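Local coordinates for protein N-acetyltransferase (Staphylococcus aureus subsp. aureus, PDB 4M85) that probably transfers an acetyl group from acetyl-coenzyme A to an amine of an acceptor substrate, at residues 34-40 / 94-100; 50-54 / 84-90; 104-110 / 170-176. All coordinates share one frame. Numbering follows the deposited sequence.

Contact 1 of 3, residues 34-40 / 94-100; sequences HLPKDMV and PEEIKQY
H34 is the last residue of helix 30-34, and its CB lies 3.3 Å from the OH of Y100 while the imidazole leads away; ND1 is held by the carbonyl of E30. L35 leaves helical geometry (phi/psi -115/154) and marks the register, its CA 7.1 Å from that of I97. Its m,t side chain points toward residues 94-100, packing between I97 and Y100: CD1 is 3.6 Å from I97 CG1, while CD2 lies 3.6 Å from the backbone O of E96 and 3.5 Å from Y100 CE1. P36 takes the N-cap position of helix 37-49, its carbonyl O accepting bonds from M39 N (3.0 Å) and V40 N (3.1 Å); P94 occupies that of helix 95-98. M39, with chi2 t and chi3 p, reaches across so that CG sits 3.5 Å from P94 CG and CE 3.5 Å from I97 CB. V40 adds a looser touch, CG2 to I97 CD1 at 4.1 Å. No hydrogen bond crosses; the contact, burying 404 Å², is mainly apolar packing fringed by E96 and the Y100 hydroxyl. It sets the 34-36 turn and the start of helix 37-49 against helix 95-98 and its flanks, at the periphery of a GNAT fold.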
loop_
_atom_site.group_PDB
_atom_site.type_symbol
_atom_site.label_atom_id
_atom_site.label_comp_id
_atom_site.label_asym_id
_atom_site.label_seq_id
_atom_site.Cartn_x
_atom_site.Cartn_y
_atom_site.Cartn_z
ATOM N N HIS A 34 4.196 19.010 4.421
ATOM C CA HIS A 34 4.219 20.067 5.431
ATOM C C HIS A 34 4.382 19.609 6.864
ATOM O O HIS A 34 4.463 20.445 7.753
ATOM C CB HIS A 34 2.964 20.930 5.303
ATOM C CG HIS A 34 2.919 21.701 4.028
ATOM N ND1 HIS A 34 2.151 21.313 2.955
ATOM C CD2 HIS A 34 3.596 22.803 3.630
ATOM C CE1 HIS A 34 2.335 22.158 1.958
ATOM N NE2 HIS A 34 3.207 23.073 2.342
ATOM N N LEU A 35 4.446 18.302 7.108
ATOM C CA LEU A 35 4.619 17.816 8.481
ATOM C C LEU A 35 5.940 17.093 8.667
ATOM O O LEU A 35 6.501 16.565 7.704
ATOM C CB LEU A 35 3.477 16.895 8.896
ATOM C CG LEU A 35 2.095 17.538 8.933
ATOM C CD1 LEU A 35 1.039 16.455 9.013
ATOM C CD2 LEU A 35 1.988 18.501 10.106
ATOM N N PRO A 36 6.454 17.079 9.908
ATOM C CA PRO A 36 7.754 16.450 10.147
ATOM C C PRO A 36 7.659 14.950 9.909
ATOM O O PRO A 36 6.672 14.339 10.315
ATOM C CB PRO A 36 8.034 16.732 11.627
ATOM C CG PRO A 36 7.036 17.748 12.065
ATOM C CD PRO A 36 5.855 17.606 11.149
ATOM N N LYS A 37 8.669 14.392 9.254
ATOM C CA LYS A 37 8.761 12.964 8.935
ATOM C C LYS A 37 8.631 12.103 10.162
ATOM O O LYS A 37 8.089 11.005 10.098
ATOM C CB LYS A 37 10.121 12.618 8.286
ATOM C CG LYS A 37 10.523 13.517 7.118
ATOM C CD LYS A 37 11.407 12.809 6.088
ATOM C CE LYS A 37 11.279 13.386 4.672
ATOM N NZ LYS A 37 11.233 14.869 4.612
ATOM N N ASP A 38 9.170 12.597 11.269
ATOM C CA ASP A 38 9.157 11.877 12.523
ATOM C C ASP A 38 7.734 11.595 12.931
ATOM O O ASP A 38 7.406 10.489 13.373
ATOM C CB ASP A 38 9.818 12.718 13.621
ATOM C CG ASP A 38 10.160 11.905 14.850
ATOM O OD1 ASP A 38 10.048 12.455 15.962
ATOM O OD2 ASP A 38 10.544 10.727 14.704
ATOM N N MET A 39 6.898 12.614 12.753
ATOM C CA MET A 39 5.541 12.584 13.233
ATOM C C MET A 39 4.684 11.732 12.316
ATOM O O MET A 39 3.858 10.972 12.790
ATOM C CB MET A 39 4.975 13.999 13.290
ATOM C CG MET A 39 3.983 14.229 14.400
ATOM S SD MET A 39 3.677 16.003 14.539
ATOM C CE MET A 39 2.596 16.238 13.160
ATOM N N VAL A 40 4.906 11.863 11.010
ATOM C CA VAL A 40 4.177 11.090 10.010
ATOM C C VAL A 40 4.514 9.595 10.127
ATOM O O VAL A 40 3.640 8.760 10.040
ATOM C CB VAL A 40 4.458 11.614 8.590
ATOM C CG1 VAL A 40 3.761 10.757 7.530
ATOM C CG2 VAL A 40 4.019 13.074 8.455
ATOM N N PRO A 94 -0.655 13.506 17.563
ATOM C CA PRO A 94 -0.581 14.917 17.907
ATOM C C PRO A 94 -1.538 15.763 17.083
ATOM O O PRO A 94 -1.901 15.410 15.941
ATOM C CB PRO A 94 0.874 15.288 17.619
ATOM C CG PRO A 94 1.387 14.219 16.719
ATOM C CD PRO A 94 0.628 12.982 17.073
ATOM N N GLU A 95 -1.963 16.869 17.684
ATOM C CA GLU A 95 -2.988 17.712 17.112
ATOM C C GLU A 95 -2.531 18.284 15.769
ATOM O O GLU A 95 -3.330 18.557 14.871
ATOM C CB GLU A 95 -3.326 18.845 18.102
ATOM C CG GLU A 95 -4.725 19.412 17.934
ATOM C CD GLU A 95 -5.812 18.387 18.199
ATOM O OE1 GLU A 95 -5.558 17.393 18.923
ATOM O OE2 GLU A 95 -6.930 18.570 17.672
ATOM N N GLU A 96 -1.231 18.437 15.630
ATOM C CA GLU A 96 -0.658 19.032 14.448
ATOM C C GLU A 96 -0.869 18.166 13.198
ATOM O O GLU A 96 -1.055 18.697 12.104
ATOM C CB GLU A 96 0.830 19.273 14.688
ATOM C CG GLU A 96 1.517 20.032 13.576
ATOM C CD GLU A 96 2.954 20.363 13.929
ATOM O OE1 GLU A 96 3.357 20.110 15.088
ATOM O OE2 GLU A 96 3.677 20.870 13.045
ATOM N N ILE A 97 -0.835 16.843 13.342
ATOM C CA ILE A 97 -1.164 15.994 12.209
ATOM C C ILE A 97 -2.677 15.791 12.087
ATOM O O ILE A 97 -3.189 15.694 10.970
ATOM C CB ILE A 97 -0.413 14.650 12.222
ATOM C CG1 ILE A 97 -0.617 13.916 10.892
ATOM C CG2 ILE A 97 -0.840 13.790 13.398
ATOM C CD1 ILE A 97 0.497 12.953 10.579
ATOM N N LYS A 98 -3.385 15.741 13.220
ATOM C CA LYS A 98 -4.839 15.550 13.205
ATOM C C LYS A 98 -5.546 16.652 12.444
ATOM O O LYS A 98 -6.611 16.416 11.878
ATOM C CB LYS A 98 -5.404 15.462 14.627
ATOM C CG LYS A 98 -5.006 14.189 15.360
ATOM C CD LYS A 98 -5.542 14.150 16.789
ATOM C CE LYS A 98 -6.895 13.475 16.897
ATOM N NZ LYS A 98 -6.820 11.985 16.787
ATOM N N GLN A 99 -4.967 17.854 12.413
ATOM C CA GLN A 99 -5.577 18.971 11.676
ATOM C C GLN A 99 -5.680 18.701 10.163
ATOM O O GLN A 99 -6.555 19.250 9.487
ATOM C CB GLN A 99 -4.847 20.292 11.962
ATOM C CG GLN A 99 -3.450 20.395 11.361
ATOM C CD GLN A 99 -2.488 21.284 12.158
ATOM O OE1 GLN A 99 -2.822 21.778 13.242
ATOM N NE2 GLN A 99 -1.282 21.484 11.620
ATOM N N TYR A 100 -4.828 17.824 9.633
ATOM C CA TYR A 100 -4.867 17.528 8.196
ATOM C C TYR A 100 -6.016 16.614 7.759
ATOM O O TYR A 100 -6.279 16.479 6.570
ATOM C CB TYR A 100 -3.519 16.991 7.733
ATOM C CG TYR A 100 -2.524 18.107 7.550
ATOM C CD1 TYR A 100 -1.781 18.594 8.629
ATOM C CD2 TYR A 100 -2.359 18.717 6.314
ATOM C CE1 TYR A 100 -0.879 19.637 8.468
ATOM C CE2 TYR A 100 -1.460 19.762 6.143
ATOM C CZ TYR A 100 -0.721 20.218 7.220
ATOM O OH TYR A 100 0.172 21.253 7.052
#

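Contact 2 of 3, residues 50-54 / 84-90; sequences DATYR and YEKAWEL
In this GNAT fold the loop between helix 37-49 and strand 60-65 lies along residues 84-90, which run from helix 81-86 into the 3-10 segment 88-90, burying 490 Å². The backbones come closest at Y53 and Y84, CA to CA 4.5 Å. T52 (phi/psi -92/73) centres an inverse gamma turn, with a weak bond from Y53 N to A51 O of 3.0 Å. No backbone N-H...O bond crosses; two CA-H...O contacts do: Y53 CA to Y84 O at 3.3 Å and Y84 CA to T52 O at 3.5 Å. Apolar packing lies on the N-terminal side, at A51, whose CB is 4.0 Å from L90 CB and 4.3 Å from A87 CB. The aromatic pair is T-shaped: the edge of W88 (chi1 t) points at the face of Y53 (chi1 t), six-membered rings 4.9 Å apart between centroids and planes at 61°. The polar part converges on E85 (t,p), whose OE2 is bound by T102 OG1 and L104 N, while R54 also forms a salt bridge to E81. E85 OE1 has two donors: Y53 OH at 2.7 Å and R54 NE, salt-bridged at 2.8 Å with an N-H...O angle of 155°.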
loop_
_atom_site.group_PDB
_atom_site.type_symbol
_atom_site.label_atom_id
_atom_site.label_comp_id
_atom_site.label_asym_id
_atom_site.label_seq_id
_atom_site.Cartn_x
_atom_site.Cartn_y
_atom_site.Cartn_z
ATOM N N ASP A 50 -2.900 -0.181 15.710
ATOM C CA ASP A 50 -3.806 0.345 16.734
ATOM C C ASP A 50 -5.271 0.438 16.305
ATOM O O ASP A 50 -6.164 0.612 17.145
ATOM C CB ASP A 50 -3.282 1.712 17.231
ATOM C CG ASP A 50 -1.967 1.577 17.985
ATOM O OD1 ASP A 50 -1.691 0.458 18.461
ATOM O OD2 ASP A 50 -1.208 2.555 18.124
ATOM N N ALA A 51 -5.516 0.306 15.006
ATOM C CA ALA A 51 -6.854 0.338 14.451
ATOM C C ALA A 51 -6.738 -0.252 13.054
ATOM O O ALA A 51 -5.637 -0.354 12.526
ATOM C CB ALA A 51 -7.366 1.767 14.386
ATOM N N THR A 52 -7.855 -0.587 12.437
ATOM C CA THR A 52 -7.829 -1.206 11.118
ATOM C C THR A 52 -7.912 -0.175 10.011
ATOM O O THR A 52 -8.947 -0.023 9.340
ATOM C CB THR A 52 -8.902 -2.299 10.991
ATOM O OG1 THR A 52 -8.801 -3.140 12.133
ATOM C CG2 THR A 52 -8.677 -3.171 9.753
ATOM N N TYR A 53 -6.788 0.525 9.853
ATOM C CA TYR A 53 -6.571 1.494 8.814
ATOM C C TYR A 53 -6.251 0.698 7.532
ATOM O O TYR A 53 -6.083 -0.521 7.581
ATOM C CB TYR A 53 -5.436 2.485 9.214
ATOM C CG TYR A 53 -5.230 3.530 8.170
ATOM C CD1 TYR A 53 -6.254 4.366 7.818
ATOM C CD2 TYR A 53 -4.025 3.644 7.491
ATOM C CE1 TYR A 53 -6.101 5.297 6.818
ATOM C CE2 TYR A 53 -3.851 4.586 6.494
ATOM C CZ TYR A 53 -4.902 5.408 6.151
ATOM O OH TYR A 53 -4.793 6.338 5.135
ATOM N N ARG A 54 -6.253 1.372 6.393
ATOM C CA ARG A 54 -5.780 0.786 5.118
ATOM C C ARG A 54 -4.527 -0.082 5.298
ATOM O O ARG A 54 -4.453 -1.246 4.824
ATOM C CB ARG A 54 -5.439 1.913 4.150
ATOM C CG ARG A 54 -6.621 2.602 3.483
ATOM C CD ARG A 54 -6.124 3.841 2.776
ATOM N NE ARG A 54 -7.188 4.725 2.304
ATOM C CZ ARG A 54 -7.751 4.682 1.094
ATOM N NH1 ARG A 54 -7.381 3.781 0.184
ATOM N NH2 ARG A 54 -8.676 5.576 0.780
ATOM N N TYR A 84 -11.969 1.640 6.283
ATOM C CA TYR A 84 -10.556 1.546 6.677
ATOM C C TYR A 84 -9.904 2.935 6.835
ATOM O O TYR A 84 -9.201 3.205 7.828
ATOM C CB TYR A 84 -9.781 0.674 5.674
ATOM C CG TYR A 84 -10.292 -0.753 5.577
ATOM C CD1 TYR A 84 -10.712 -1.438 6.703
ATOM C CD2 TYR A 84 -10.359 -1.407 4.348
ATOM C CE1 TYR A 84 -11.169 -2.738 6.622
ATOM C CE2 TYR A 84 -10.822 -2.708 4.253
ATOM C CZ TYR A 84 -11.224 -3.365 5.390
ATOM O OH TYR A 84 -11.706 -4.665 5.310
ATOM N N GLU A 85 -10.135 3.798 5.855
ATOM C CA GLU A 85 -9.584 5.161 5.853
ATOM C C GLU A 85 -10.012 5.975 7.078
ATOM O O GLU A 85 -9.229 6.690 7.663
ATOM C CB GLU A 85 -10.022 5.894 4.573
ATOM C CG GLU A 85 -9.632 7.372 4.496
ATOM C CD GLU A 85 -8.130 7.585 4.509
ATOM O OE1 GLU A 85 -7.400 6.597 4.325
ATOM O OE2 GLU A 85 -7.691 8.742 4.703
ATOM N N LYS A 86 -11.289 5.873 7.438
ATOM C CA LYS A 86 -11.828 6.604 8.594
ATOM C C LYS A 86 -11.164 6.165 9.893
ATOM O O LYS A 86 -11.036 6.955 10.832
ATOM C CB LYS A 86 -13.344 6.424 8.662
ATOM C CG LYS A 86 -14.049 7.339 9.635
ATOM C CD LYS A 86 -15.551 7.267 9.401
ATOM C CE LYS A 86 -16.359 8.008 10.465
ATOM N NZ LYS A 86 -15.866 9.398 10.662
ATOM N N ALA A 87 -10.684 4.928 9.948
ATOM C CA ALA A 87 -10.056 4.416 11.165
ATOM C C ALA A 87 -8.790 5.181 11.579
ATOM O O ALA A 87 -8.377 5.097 12.734
ATOM C CB ALA A 87 -9.760 2.918 11.042
ATOM N N TRP A 88 -8.206 5.946 10.652
ATOM C CA TRP A 88 -7.137 6.865 10.970
ATOM C C TRP A 88 -7.462 7.733 12.203
ATOM O O TRP A 88 -6.575 8.047 13.008
ATOM C CB TRP A 88 -6.845 7.745 9.772
ATOM C CG TRP A 88 -5.645 8.615 9.918
ATOM C CD1 TRP A 88 -5.619 9.932 10.283
ATOM C CD2 TRP A 88 -4.291 8.252 9.639
ATOM N NE1 TRP A 88 -4.325 10.405 10.264
ATOM C CE2 TRP A 88 -3.491 9.395 9.876
ATOM C CE3 TRP A 88 -3.673 7.079 9.211
ATOM C CZ2 TRP A 88 -2.108 9.382 9.704
ATOM C CZ3 TRP A 88 -2.313 7.069 9.049
ATOM C CH2 TRP A 88 -1.538 8.217 9.305
ATOM N N GLU A 89 -8.739 8.085 12.347
ATOM C CA GLU A 89 -9.202 8.908 13.449
ATOM C C GLU A 89 -9.117 8.266 14.846
ATOM O O GLU A 89 -9.179 8.966 15.865
ATOM C CB GLU A 89 -10.619 9.361 13.149
ATOM C CG GLU A 89 -10.710 10.190 11.879
ATOM C CD GLU A 89 -12.062 10.858 11.709
ATOM O OE1 GLU A 89 -13.098 10.187 12.005
ATOM O OE2 GLU A 89 -12.067 12.053 11.295
ATOM N N LEU A 90 -8.944 6.946 14.903
ATOM C CA LEU A 90 -8.801 6.230 16.171
ATOM C C LEU A 90 -7.358 6.129 16.654
ATOM O O LEU A 90 -7.097 5.493 17.677
ATOM C CB LEU A 90 -9.403 4.821 16.051
ATOM C CG LEU A 90 -10.850 4.809 15.490
ATOM C CD1 LEU A 90 -11.393 3.404 15.304
ATOM C CD2 LEU A 90 -11.747 5.612 16.412
#

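Contact 3 of 3, residues 104-110 / 170-176; sequences LPVKEAK and DGQIELY
Y176 lays its ring beside L104, P105 and V106, burying more surface (96 Å²) than any other residue of the contact. Its backbone takes left-handed values (phi/psi 46/52) just past the strand, and chi1 is m; CE2 lies 3.7 Å from L104 CD2, CZ is 3.7 Å from V106 CG2, and P105 CD meets the ring edge 3.5 Å from OH. The hydroxyl OH accepts a hydrogen bond from V106 N (3.2 Å, N-H...O angle 159°) and donates to water 1 at 2.5 Å from OH; that water in turn donates to V106 O and to E108 OE2, each 2.8 Å from its oxygen. The other carboxylate oxygen of E108, OE1, is bound by Y115 OH.

Residues 104-110 form an irregular connection leading to strand 114-121 and run past strand 168-175, the outermost strand at this end of the mixed sheet of the GNAT fold, without pairing with it: V106 and L175 are nearest at 7.3 Å between CA atoms, K110 and D170 at 11.0 Å, so the chains run in opposite senses. The sheet bonds of I173 are made instead with Y180 of strand 178-184.

L175 (m,t) and I173 (t,t) both point toward the loop: V106 CG1 packs 3.4 Å from L175 CD2, E108 CG lies 3.7 Å from L175 CD1, and I173 CD1 approaches E108 O at 4.0 Å. At the far end K110, with chi2 to chi4 all t, extends NZ to D170 OD2 in a 3.0 Å salt bridge; water 2 accepts from K110 NZ at 3.2 Å and donates to D170 O at 2.5 Å.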
loop_
_atom_site.group_PDB
_atom_site.type_symbol
_atom_site.label_atom_id
_atom_site.label_comp_id
_atom_site.label_asym_id
_atom_site.label_seq_id
_atom_site.Cartn_x
_atom_site.Cartn_y
_atom_site.Cartn_z
ATOM N N LEU A 104 -5.753 9.825 3.091
ATOM C CA LEU A 104 -6.178 9.355 1.768
ATOM C C LEU A 104 -7.711 9.275 1.630
ATOM O O LEU A 104 -8.255 8.185 1.541
ATOM C CB LEU A 104 -5.514 7.988 1.489
ATOM C CG LEU A 104 -4.015 7.940 1.143
ATOM C CD1 LEU A 104 -3.459 6.540 1.384
ATOM C CD2 LEU A 104 -3.734 8.354 -0.299
ATOM N N PRO A 105 -8.416 10.440 1.642
ATOM C CA PRO A 105 -9.890 10.505 1.556
ATOM C C PRO A 105 -10.519 9.975 0.274
ATOM O O PRO A 105 -11.664 9.510 0.319
ATOM C CB PRO A 105 -10.186 12.009 1.655
ATOM C CG PRO A 105 -8.904 12.687 1.257
ATOM C CD PRO A 105 -7.836 11.788 1.802
ATOM N N VAL A 106 -9.797 10.044 -0.849
ATOM C CA VAL A 106 -10.337 9.635 -2.136
ATOM C C VAL A 106 -10.519 8.114 -2.173
ATOM O O VAL A 106 -9.663 7.352 -1.677
ATOM C CB VAL A 106 -9.461 10.129 -3.309
ATOM C CG1 VAL A 106 -10.069 9.735 -4.663
ATOM C CG2 VAL A 106 -9.291 11.650 -3.252
ATOM N N LYS A 107 -11.647 7.696 -2.743
ATOM C CA LYS A 107 -11.976 6.304 -2.973
ATOM C C LYS A 107 -11.198 5.865 -4.214
ATOM O O LYS A 107 -11.533 6.259 -5.330
ATOM C CB LYS A 107 -13.499 6.144 -3.199
ATOM C CG LYS A 107 -14.032 4.719 -3.082
ATOM C CD LYS A 107 -15.554 4.692 -3.230
ATOM C CE LYS A 107 -16.138 3.292 -3.058
ATOM N NZ LYS A 107 -16.084 2.486 -4.308
ATOM N N GLU A 108 -10.159 5.056 -4.012
ATOM C CA GLU A 108 -9.275 4.623 -5.104
ATOM C C GLU A 108 -9.800 3.383 -5.844
ATOM O O GLU A 108 -9.407 3.146 -6.970
ATOM C CB GLU A 108 -7.834 4.366 -4.578
ATOM C CG GLU A 108 -7.192 5.529 -3.811
ATOM C CD GLU A 108 -5.770 5.242 -3.318
ATOM O OE1 GLU A 108 -5.147 4.258 -3.782
ATOM O OE2 GLU A 108 -5.258 5.987 -2.454
ATOM N N ALA A 109 -10.692 2.615 -5.213
ATOM C CA ALA A 109 -11.122 1.316 -5.724
ATOM C C ALA A 109 -12.626 1.222 -5.925
ATOM O O ALA A 109 -13.348 2.187 -5.734
ATOM C CB ALA A 109 -10.653 0.222 -4.794
ATOM N N LYS A 110 -13.098 0.047 -6.311
ATOM C CA LYS A 110 -14.509 -0.154 -6.578
ATOM C C LYS A 110 -15.021 -1.261 -5.672
ATOM O O LYS A 110 -14.248 -2.097 -5.196
ATOM C CB LYS A 110 -14.718 -0.502 -8.048
ATOM C CG LYS A 110 -14.576 0.682 -8.985
ATOM C CD LYS A 110 -14.755 0.244 -10.423
ATOM C CE LYS A 110 -14.208 1.268 -11.408
ATOM N NZ LYS A 110 -14.140 0.711 -12.793
ATOM N N ASP A 170 -9.026 -1.161 -17.171
ATOM C CA ASP A 170 -10.400 -0.858 -16.799
ATOM C C ASP A 170 -10.499 0.610 -16.467
ATOM O O ASP A 170 -10.974 0.980 -15.392
ATOM C CB ASP A 170 -10.852 -1.732 -15.624
ATOM C CG ASP A 170 -12.279 -1.459 -15.213
ATOM O OD1 ASP A 170 -13.080 -1.115 -16.107
ATOM O OD2 ASP A 170 -12.603 -1.546 -14.001
ATOM N N GLY A 171 -10.021 1.443 -17.390
ATOM C CA GLY A 171 -10.175 2.895 -17.309
ATOM C C GLY A 171 -9.005 3.555 -16.598
ATOM O O GLY A 171 -8.099 2.872 -16.115
ATOM N N GLN A 172 -9.023 4.879 -16.581
ATOM C CA GLN A 172 -8.038 5.702 -15.918
ATOM C C GLN A 172 -8.688 6.466 -14.753
ATOM O O GLN A 172 -9.896 6.750 -14.774
ATOM C CB GLN A 172 -7.403 6.662 -16.918
ATOM C CG GLN A 172 -6.269 6.050 -17.737
ATOM C CD GLN A 172 -6.643 4.768 -18.495
ATOM O OE1 GLN A 172 -6.033 3.707 -18.299
ATOM N NE2 GLN A 172 -7.629 4.867 -19.377
ATOM N N ILE A 173 -7.897 6.756 -13.729
ATOM C CA ILE A 173 -8.379 7.490 -12.557
ATOM C C ILE A 173 -7.357 8.533 -12.140
ATOM O O ILE A 173 -6.139 8.283 -12.192
ATOM C CB ILE A 173 -8.719 6.542 -11.379
ATOM C CG1 ILE A 173 -9.327 7.331 -10.207
ATOM C CG2 ILE A 173 -7.496 5.753 -10.925
ATOM C CD1 ILE A 173 -9.922 6.463 -9.114
ATOM N N GLU A 174 -7.851 9.714 -11.776
ATOM C CA GLU A 174 -6.992 10.774 -11.266
ATOM C C GLU A 174 -7.040 10.736 -9.758
ATOM O O GLU A 174 -8.116 10.699 -9.176
ATOM C CB GLU A 174 -7.435 12.168 -11.736
ATOM C CG GLU A 174 -6.433 13.234 -11.379
ATOM C CD GLU A 174 -6.841 14.646 -11.768
ATOM O OE1 GLU A 174 -8.008 14.874 -12.163
ATOM O OE2 GLU A 174 -5.971 15.534 -11.629
ATOM N N LEU A 175 -5.868 10.783 -9.146
ATOM C CA LEU A 175 -5.720 10.743 -7.705
ATOM C C LEU A 175 -4.641 11.717 -7.322
ATOM O O LEU A 175 -3.499 11.572 -7.760
ATOM C CB LEU A 175 -5.310 9.330 -7.252
ATOM C CG LEU A 175 -6.329 8.215 -7.474
ATOM C CD1 LEU A 175 -5.753 6.888 -6.986
ATOM C CD2 LEU A 175 -7.605 8.511 -6.729
ATOM N N TYR A 176 -5.008 12.708 -6.506
ATOM C CA TYR A 176 -4.088 13.739 -6.034
ATOM C C TYR A 176 -3.225 14.312 -7.163
ATOM O O TYR A 176 -2.012 14.339 -7.073
ATOM C CB TYR A 176 -3.256 13.172 -4.876
ATOM C CG TYR A 176 -4.149 12.445 -3.878
ATOM C CD1 TYR A 176 -4.899 13.156 -2.952
ATOM C CD2 TYR A 176 -4.281 11.068 -3.904
ATOM C CE1 TYR A 176 -5.726 12.520 -2.050
ATOM C CE2 TYR A 176 -5.116 10.413 -3.017
ATOM C CZ TYR A 176 -5.832 11.143 -2.090
ATOM O OH TYR A 176 -6.667 10.518 -1.214
HETATM O O HOH W 1 -6.941 8.035 -1.671
HETATM O O HOH W 2 -11.937 2.754 -13.942
#

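From the N terminus, the chain passes helix 13-26 before residues 34-40 open contact 1, which closes at 94-100 after 53 intervening residues. Contact 2 opens at 50-54 and closes at 84-90, so its loop is nested wholly within that of contact 1 and holds strands 60-65 and 68-77. Contact 3 follows in series, spanning 59 residues from 104-110 to 170-176. Contacts 1 and 2 thus tie the early helices and the following loop to the 81-98 region, with centres 16 Å apart; contact 3 joins the next connection to edge strand 168-175. Contacts 2 and 3 touch directly: R54 NH2 lies 3.2 Å from V106 O, a weak hydrogen bond.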